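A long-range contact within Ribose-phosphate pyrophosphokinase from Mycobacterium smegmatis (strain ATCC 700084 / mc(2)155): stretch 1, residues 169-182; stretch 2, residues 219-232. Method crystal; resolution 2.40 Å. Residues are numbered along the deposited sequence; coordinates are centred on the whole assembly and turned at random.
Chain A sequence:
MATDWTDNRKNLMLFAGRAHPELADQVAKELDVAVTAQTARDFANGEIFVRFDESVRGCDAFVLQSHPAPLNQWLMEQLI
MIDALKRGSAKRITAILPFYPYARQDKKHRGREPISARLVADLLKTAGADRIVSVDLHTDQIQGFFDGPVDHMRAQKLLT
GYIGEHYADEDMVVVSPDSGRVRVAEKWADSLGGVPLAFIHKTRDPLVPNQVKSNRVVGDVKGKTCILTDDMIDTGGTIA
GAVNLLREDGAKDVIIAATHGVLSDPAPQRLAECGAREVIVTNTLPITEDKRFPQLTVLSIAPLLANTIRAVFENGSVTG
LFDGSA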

ATOM      1  N   ASP A 169      77.995  -9.946  34.527  1.00 79.19           N
ATOM      2  CA  ASP A 169      79.240 -10.157  33.772  1.00 80.74           C
ATOM      3  C   ASP A 169      79.516  -9.036  32.775  1.00 72.16           C
ATOM      4  O   ASP A 169      80.652  -8.856  32.356  1.00 71.79           O
ATOM      5  CB  ASP A 169      79.196 -11.501  33.001  1.00 91.40           C
ATOM      6  CG  ASP A 169      78.841 -12.705  33.892  1.00 99.82           C
ATOM      7  OD1 ASP A 169      79.027 -12.620  35.127  1.00106.95           O
ATOM      8  OD2 ASP A 169      78.355 -13.717  33.347  1.00 97.37           O
ATOM      9  N   GLU A 170      78.473  -8.305  32.384  1.00 63.39           N
ATOM     10  CA  GLU A 170      78.565  -7.313  31.333  1.00 59.40           C
ATOM     11  C   GLU A 170      79.129  -5.981  31.820  1.00 56.85           C
ATOM     12  O   GLU A 170      79.154  -5.703  33.027  1.00 55.42           O
ATOM     13  CB  GLU A 170      77.190  -7.108  30.691  1.00 65.90           C
ATOM     14  CG  GLU A 170      76.621  -8.357  30.058  1.00 75.57           C
ATOM     15  CD  GLU A 170      77.300  -8.685  28.753  1.00 86.19           C
ATOM     16  OE1 GLU A 170      76.682  -8.371  27.690  1.00 85.35           O
ATOM     17  OE2 GLU A 170      78.440  -9.219  28.818  1.00 87.62           O
ATOM     18  N   ASP A 171      79.565  -5.180  30.848  1.00 53.98           N
ATOM     19  CA  ASP A 171      80.065  -3.826  31.046  1.00 56.17           C
ATOM     20  C   ASP A 171      78.888  -2.873  30.744  1.00 50.98           C
ATOM     21  O   ASP A 171      78.560  -2.631  29.580  1.00 43.07           O
ATOM     22  CB  ASP A 171      81.255  -3.603  30.097  1.00 65.90           C
ATOM     23  CG  ASP A 171      82.010  -2.302  30.354  1.00 80.76           C
ATOM     24  OD1 ASP A 171      82.513  -2.217  31.478  1.00 92.90           O
ATOM     25  OD2 ASP A 171      82.157  -1.424  29.463  1.00 91.55           O
ATOM     26  N   MET A 172      78.248  -2.365  31.798  1.00 46.19           N
ATOM     27  CA  MET A 172      76.946  -1.700  31.677  1.00 50.15           C
ATOM     28  C   MET A 172      76.990  -0.159  31.644  1.00 46.62           C
ATOM     29  O   MET A 172      77.800   0.449  32.295  1.00 45.88           O
ATOM     30  CB  MET A 172      76.027  -2.171  32.810  1.00 56.76           C
ATOM     31  CG  MET A 172      75.614  -3.646  32.692  1.00 63.32           C
ATOM     32  SD  MET A 172      74.398  -4.179  33.941  1.00 63.98           S
ATOM     33  CE  MET A 172      75.407  -4.348  35.417  1.00 66.25           C
ATOM     34  N   VAL A 173      76.089   0.436  30.874  1.00 41.35           N
ATOM     35  CA  VAL A 173      75.770   1.837  31.014  1.00 38.40           C
ATOM     36  C   VAL A 173      74.222   1.950  31.101  1.00 37.21           C
ATOM     37  O   VAL A 173      73.485   1.262  30.374  1.00 32.26           O
ATOM     38  CB  VAL A 173      76.408   2.690  29.874  1.00 43.32           C
ATOM     39  CG1 VAL A 173      75.805   2.371  28.521  1.00 42.85           C
ATOM     40  CG2 VAL A 173      76.245   4.183  30.119  1.00 44.08           C
ATOM     41  N   VAL A 174      73.717   2.750  32.051  1.00 33.56           N
ATOM     42  CA  VAL A 174      72.280   2.977  32.166  1.00 29.31           C
ATOM     43  C   VAL A 174      71.958   4.136  31.259  1.00 30.38           C
ATOM     44  O   VAL A 174      72.637   5.142  31.304  1.00 32.87           O
ATOM     45  CB  VAL A 174      71.857   3.238  33.610  1.00 27.52           C
ATOM     46  CG1 VAL A 174      70.371   3.428  33.691  1.00 28.32           C
ATOM     47  CG2 VAL A 174      72.195   2.056  34.477  1.00 28.37           C
ATOM     48  N   VAL A 175      70.940   3.997  30.422  1.00 32.22           N
ATOM     49  CA  VAL A 175      70.564   5.041  29.452  1.00 31.00           C
ATOM     50  C   VAL A 175      69.117   5.458  29.654  1.00 32.44           C
ATOM     51  O   VAL A 175      68.213   4.618  29.700  1.00 30.47           O
ATOM     52  CB  VAL A 175      70.726   4.552  28.019  1.00 32.16           C
ATOM     53  CG1 VAL A 175      70.442   5.667  27.034  1.00 33.38           C
ATOM     54  CG2 VAL A 175      72.128   4.015  27.811  1.00 36.26           C
ATOM     55  N   SER A 176      68.888   6.755  29.750  1.00 33.21           N
ATOM     56  CA  SER A 176      67.537   7.287  29.797  1.00 35.94           C
ATOM     57  C   SER A 176      67.088   7.698  28.390  1.00 36.47           C
ATOM     58  O   SER A 176      67.793   8.399  27.687  1.00 35.93           O
ATOM     59  CB  SER A 176      67.483   8.489  30.716  1.00 38.22           C
ATOM     60  OG  SER A 176      66.133   8.903  30.862  1.00 43.99           O
ATOM     61  N   PRO A 177      65.908   7.263  27.963  1.00 40.35           N
ATOM     62  CA  PRO A 177      65.467   7.554  26.590  1.00 43.94           C
ATOM     63  C   PRO A 177      65.061   9.007  26.371  1.00 49.34           C
ATOM     64  O   PRO A 177      64.843   9.407  25.226  1.00 49.52           O
ATOM     65  CB  PRO A 177      64.284   6.615  26.374  1.00 44.07           C
ATOM     66  CG  PRO A 177      63.855   6.204  27.741  1.00 42.97           C
ATOM     67  CD  PRO A 177      64.935   6.478  28.721  1.00 40.32           C
ATOM     68  N   ASP A 178      64.933   9.781  27.447  1.00 54.49           N
ATOM     69  CA  ASP A 178      64.686  11.225  27.337  1.00 62.74           C
ATOM     70  C   ASP A 178      65.093  11.963  28.612  1.00 61.77           C
ATOM     71  O   ASP A 178      65.392  11.350  29.641  1.00 64.81           O
ATOM     72  CB  ASP A 178      63.211  11.528  27.054  1.00 66.50           C
ATOM     73  CG  ASP A 178      62.332  11.457  28.336  1.00 73.54           C
ATOM     74  OD1 ASP A 178      62.380  10.436  29.079  1.00 76.95           O
ATOM     75  OD2 ASP A 178      61.630  12.460  28.630  1.00 80.94           O
ATOM     76  N   SER A 179      65.077  13.284  28.519  1.00 56.68           N
ATOM     77  CA  SER A 179      65.572  14.145  29.587  1.00 52.18           C
ATOM     78  C   SER A 179      64.763  14.055  30.885  1.00 50.58           C
ATOM     79  O   SER A 179      65.291  14.347  31.965  1.00 44.96           O
ATOM     80  CB  SER A 179      65.605  15.584  29.090  1.00 51.26           C
ATOM     81  OG  SER A 179      64.343  15.936  28.556  1.00 56.39           O
ATOM     82  N   GLY A 180      63.480  13.695  30.782  1.00 46.90           N
ATOM     83  CA  GLY A 180      62.632  13.614  31.965  1.00 46.12           C
ATOM     84  C   GLY A 180      63.003  12.536  32.958  1.00 45.86           C
ATOM     85  O   GLY A 180      62.713  12.633  34.124  1.00 42.67           O
ATOM     86  N   ARG A 181      63.630  11.478  32.480  1.00 51.43           N
ATOM     87  CA  ARG A 181      63.801  10.277  33.253  1.00 53.44           C
ATOM     88  C   ARG A 181      65.238  10.051  33.774  1.00 48.27           C
ATOM     89  O   ARG A 181      65.575   9.015  34.364  1.00 43.53           O
ATOM     90  CB  ARG A 181      63.343   9.256  32.237  1.00 62.35           C
ATOM     91  CG  ARG A 181      63.411   7.797  32.507  1.00 73.54           C
ATOM     92  CD  ARG A 181      62.328   7.266  33.426  1.00 82.48           C
ATOM     93  NE  ARG A 181      62.709   5.926  33.889  1.00 85.17           N
ATOM     94  CZ  ARG A 181      62.162   5.272  34.911  1.00 75.68           C
ATOM     95  NH1 ARG A 181      61.156   5.775  35.624  1.00 70.99           N
ATOM     96  NH2 ARG A 181      62.627   4.068  35.197  1.00 75.79           N
ATOM     97  N   VAL A 182      66.077  11.069  33.653  1.00 43.88           N
ATOM     98  CA  VAL A 182      67.507  10.927  33.998  1.00 40.91           C
ATOM     99  C   VAL A 182      67.719  10.639  35.494  1.00 38.61           C
ATOM    100  O   VAL A 182      68.584   9.853  35.844  1.00 35.23           O
ATOM    101  CB  VAL A 182      68.323  12.151  33.533  1.00 38.39           C
ATOM    102  CG1 VAL A 182      69.793  12.018  33.894  1.00 41.66           C
ATOM    103  CG2 VAL A 182      68.193  12.310  32.034  1.00 37.73           C
ATOM    104  N   GLY A 219      76.905  11.045  26.342  1.00 42.44           N
ATOM    105  CA  GLY A 219      77.607  10.000  27.113  1.00 45.90           C
ATOM    106  C   GLY A 219      78.199   8.918  26.194  1.00 49.47           C
ATOM    107  O   GLY A 219      77.867   8.864  25.010  1.00 44.82           O
ATOM    108  N   ASP A 220      79.087   8.074  26.736  1.00 55.09           N
ATOM    109  CA  ASP A 220      79.757   7.027  25.954  1.00 54.82           C
ATOM    110  C   ASP A 220      79.114   5.664  26.131  1.00 50.48           C
ATOM    111  O   ASP A 220      79.086   5.106  27.243  1.00 47.23           O
ATOM    112  CB  ASP A 220      81.249   6.925  26.298  1.00 66.04           C
ATOM    113  CG  ASP A 220      82.005   5.965  25.342  1.00 80.75           C
ATOM    114  OD1 ASP A 220      82.030   6.235  24.124  1.00 88.45           O
ATOM    115  OD2 ASP A 220      82.572   4.940  25.781  1.00 80.19           O
ATOM    116  N   VAL A 221      78.612   5.125  25.027  1.00 45.82           N
ATOM    117  CA  VAL A 221      77.996   3.806  25.033  1.00 46.94           C
ATOM    118  C   VAL A 221      78.716   2.801  24.144  1.00 46.81           C
ATOM    119  O   VAL A 221      78.380   1.627  24.156  1.00 50.84           O
ATOM    120  CB  VAL A 221      76.521   3.867  24.608  1.00 43.89           C
ATOM    121  CG1 VAL A 221      75.770   4.855  25.468  1.00 42.01           C
ATOM    122  CG2 VAL A 221      76.372   4.221  23.140  1.00 45.54           C
ATOM    123  N   LYS A 222      79.738   3.247  23.439  1.00 54.55           N
ATOM    124  CA  LYS A 222      80.510   2.420  22.517  1.00 58.91           C
ATOM    125  C   LYS A 222      81.048   1.143  23.167  1.00 54.04           C
ATOM    126  O   LYS A 222      81.792   1.217  24.153  1.00 56.86           O
ATOM    127  CB  LYS A 222      81.697   3.261  22.057  1.00 65.57           C
ATOM    128  CG  LYS A 222      82.822   2.552  21.326  1.00 73.41           C
ATOM    129  CD  LYS A 222      84.110   2.891  22.087  1.00 83.29           C
ATOM    130  CE  LYS A 222      85.371   2.670  21.325  1.00 87.45           C
ATOM    131  NZ  LYS A 222      85.807   1.274  21.484  1.00 85.45           N
ATOM    132  N   GLY A 223      80.659  -0.015  22.624  1.00 46.35           N
ATOM    133  CA  GLY A 223      81.055  -1.311  23.157  1.00 45.41           C
ATOM    134  C   GLY A 223      80.411  -1.733  24.467  1.00 47.61           C
ATOM    135  O   GLY A 223      80.829  -2.717  25.079  1.00 53.22           O
ATOM    136  N   LYS A 224      79.388  -1.021  24.919  1.00 46.56           N
ATOM    137  CA  LYS A 224      78.807  -1.298  26.240  1.00 47.21           C
ATOM    138  C   LYS A 224      77.449  -1.941  26.113  1.00 41.01           C
ATOM    139  O   LYS A 224      76.781  -1.792  25.084  1.00 41.49           O
ATOM    140  CB  LYS A 224      78.663  -0.005  27.042  1.00 51.40           C
ATOM    141  CG  LYS A 224      79.943   0.810  27.194  1.00 56.43           C
ATOM    142  CD  LYS A 224      80.529   0.631  28.553  1.00 59.90           C
ATOM    143  CE  LYS A 224      81.687   1.527  28.840  1.00 69.31           C
ATOM    144  NZ  LYS A 224      81.880   1.638  30.305  1.00 71.31           N
ATOM    145  N   THR A 225      77.047  -2.640  27.168  1.00 39.24           N
ATOM    146  CA  THR A 225      75.693  -3.199  27.284  1.00 38.97           C
ATOM    147  C   THR A 225      74.787  -2.145  27.877  1.00 36.09           C
ATOM    148  O   THR A 225      74.901  -1.825  29.052  1.00 39.06           O
ATOM    149  CB  THR A 225      75.714  -4.448  28.172  1.00 38.78           C
ATOM    150  OG1 THR A 225      76.580  -5.415  27.568  1.00 43.99           O
ATOM    151  CG2 THR A 225      74.329  -5.059  28.310  1.00 40.88           C
ATOM    152  N   CYS A 226      73.885  -1.603  27.068  1.00 35.18           N
ATOM    153  CA  CYS A 226      72.986  -0.528  27.493  1.00 34.06           C
ATOM    154  C   CYS A 226      71.713  -1.035  28.163  1.00 35.33           C
ATOM    155  O   CYS A 226      71.024  -1.834  27.588  1.00 32.43           O
ATOM    156  CB  CYS A 226      72.572   0.294  26.300  1.00 35.45           C
ATOM    157  SG  CYS A 226      73.994   1.126  25.594  1.00 46.80           S
ATOM    158  N   ILE A 227      71.405  -0.509  29.351  1.00 35.33           N
ATOM    159  CA  ILE A 227      70.151  -0.729  30.022  1.00 34.62           C
ATOM    160  C   ILE A 227      69.286   0.510  29.779  1.00 36.47           C
ATOM    161  O   ILE A 227      69.477   1.535  30.427  1.00 34.37           O
ATOM    162  CB  ILE A 227      70.334  -0.893  31.543  1.00 35.87           C
ATOM    163  CG1 ILE A 227      71.526  -1.789  31.899  1.00 40.23           C
ATOM    164  CG2 ILE A 227      69.070  -1.433  32.173  1.00 35.97           C
ATOM    165  CD1 ILE A 227      71.466  -3.209  31.391  1.00 45.31           C
ATOM    166  N   LEU A 228      68.348   0.406  28.845  1.00 35.64           N
ATOM    167  CA  LEU A 228      67.423   1.477  28.521  1.00 33.75           C
ATOM    168  C   LEU A 228      66.248   1.397  29.462  1.00 38.04           C
ATOM    169  O   LEU A 228      65.492   0.429  29.448  1.00 38.66           O
ATOM    170  CB  LEU A 228      66.910   1.284  27.119  1.00 35.81           C
ATOM    171  CG  LEU A 228      66.386   2.389  26.238  1.00 38.10           C
ATOM    172  CD1 LEU A 228      67.088   3.699  26.473  1.00 41.09           C
ATOM    173  CD2 LEU A 228      66.528   1.927  24.798  1.00 39.50           C
ATOM    174  N   THR A 229      66.076   2.401  30.307  1.00 44.19           N
ATOM    175  CA  THR A 229      65.078   2.323  31.369  1.00 44.47           C
ATOM    176  C   THR A 229      63.980   3.378  31.173  1.00 42.83           C
ATOM    177  O   THR A 229      64.259   4.533  30.936  1.00 41.78           O
ATOM    178  CB  THR A 229      65.740   2.375  32.771  1.00 45.59           C
ATOM    179  OG1 THR A 229      64.747   2.155  33.769  1.00 54.82           O
ATOM    180  CG2 THR A 229      66.408   3.687  33.027  1.00 47.41           C
ATOM    181  N   ASP A 230      62.729   2.954  31.271  1.00 42.85           N
ATOM    182  CA  ASP A 230      61.604   3.870  31.220  1.00 45.21           C
ATOM    183  C   ASP A 230      60.521   3.455  32.218  1.00 43.27           C
ATOM    184  O   ASP A 230      60.510   2.348  32.711  1.00 40.94           O
ATOM    185  CB  ASP A 230      61.039   3.950  29.790  1.00 53.09           C
ATOM    186  CG  ASP A 230      60.568   5.390  29.405  1.00 61.38           C
ATOM    187  OD1 ASP A 230      60.563   6.280  30.276  1.00 62.02           O
ATOM    188  OD2 ASP A 230      60.239   5.657  28.212  1.00 62.04           O
ATOM    189  N   ASP A 231      59.642   4.372  32.567  1.00 42.94           N
ATOM    190  CA  ASP A 231      58.482   4.063  33.391  1.00 43.06           C
ATOM    191  C   ASP A 231      57.490   3.149  32.706  1.00 40.37           C
ATOM    192  O   ASP A 231      56.997   2.192  33.325  1.00 39.09           O
ATOM    193  CB  ASP A 231      57.818   5.357  33.902  1.00 50.73           C
ATOM    194  CG  ASP A 231      57.282   6.258  32.774  1.00 60.28           C
ATOM    195  OD1 ASP A 231      57.785   6.176  31.625  1.00 64.86           O
ATOM    196  OD2 ASP A 231      56.383   7.090  33.041  1.00 69.35           O
ATOM    197  N   MET A 232      57.228   3.401  31.431  1.00 38.69           N
ATOM    198  CA  MET A 232      56.270   2.613  30.676  1.00 44.86           C
ATOM    199  C   MET A 232      56.681   2.508  29.227  1.00 42.63           C
ATOM    200  O   MET A 232      57.438   3.328  28.743  1.00 45.34           O
ATOM    201  CB  MET A 232      54.888   3.250  30.767  1.00 46.33           C
ATOM    202  CG  MET A 232      54.732   4.520  29.963  1.00 52.77           C
ATOM    203  SD  MET A 232      53.041   5.099  29.934  1.00 60.66           S
ATOM    204  CE  MET A 232      52.841   5.715  31.625  1.00 55.82           C
TER

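The two stretches meet as neighbouring parallel strands, 172-176 and the strand that begins at Thr 225. Their directions differ by 30°. Together they bury 966 Å², summed over both sides.

Asp 169 lies out of reach of stretch 2 and is poorly ordered. Contact begins at Glu 170, whose CA-to-CB bond points toward stretch 2. Its OE1 accepts a hydrogen bond from Thr 225 OG1 at 3.0 Å. The carboxylate thus gives the hydroxyl of a buried threonine a partner at the start of the strand.

Asp 171 contributes both backbone and side chain. Its O accepts a hydrogen bond from Thr 225 N at 2.8 Å, the first rung of the ladder. Its CB points sideways, but the carboxylate comes nearer and forms a salt bridge, Asp 171 OD2 to Lys 224 NZ, 3.2 Å. The position of OD2 is less certain, because it is modelled too close to a neighbouring atom. Asp 171 is exposed and Lys 224 partly so, which suits a charged pair at the margin of the contact.

Met 172 pairs with Thr 225. Its CA makes a CA-H...O contact with Thr 225 O at 3.3 Å. The side chain lies on the same face of the sheet as Val 174, Thr 225 and Ile 227, and its SD is 4.0 Å from Ile 227 CD1. The flexible thioether fills apolar space here.

Val 173 bonds through both backbone groups. Its N donates to Thr 225 O at 3.1 Å, and its O accepts from Ile 227 N at 2.9 Å. Each is close to straight. Its side chain is on the other face, with Val 175, Cys 226 and Leu 228. Val 173 CG1 packs against Cys 226 SG at 3.7 Å and Val 221 CG1 at 3.9 Å. Val 221 opens a type II turn to Lys 224, closed by Lys 224 N to Val 221 O at 2.9 Å. Gly 223 suits the positive phi within this turn.

Val 174 pairs with Ile 227 and is buried. Val 174 CG1 is 4.0 Å from Thr 229 CG2.

Val 175 repeats the pattern of Val 173. Its N donates to Ile 227 O at 2.9 Å, nearly straight, and its O accepts from Thr 229 N at 3.1 Å. Val 175 CG1 meets Leu 228 CD1 at 3.9 Å. The branched valines suit the extended backbone and the buried apolar faces.

The CA-to-CB bond of Ser 176 points away from stretch 2. Its OG instead donates to Asp 178 O at 2.8 Å.

The CA-to-CB bond of Pro 177 points toward stretch 2. Its CB is 4.0 Å from Leu 228 CD1, so the ring extends the apolar packing.

Arg 181 reaches back across the end of the contact. Its NH2 donates to Thr 229 OG1 at 3.2 Å, near the guanidinium plane. One guanidinium face lies over Asp 230 CA and Asp 231 N. The long side chain covers stretch 2 backbone while keeping this hydrogen bond.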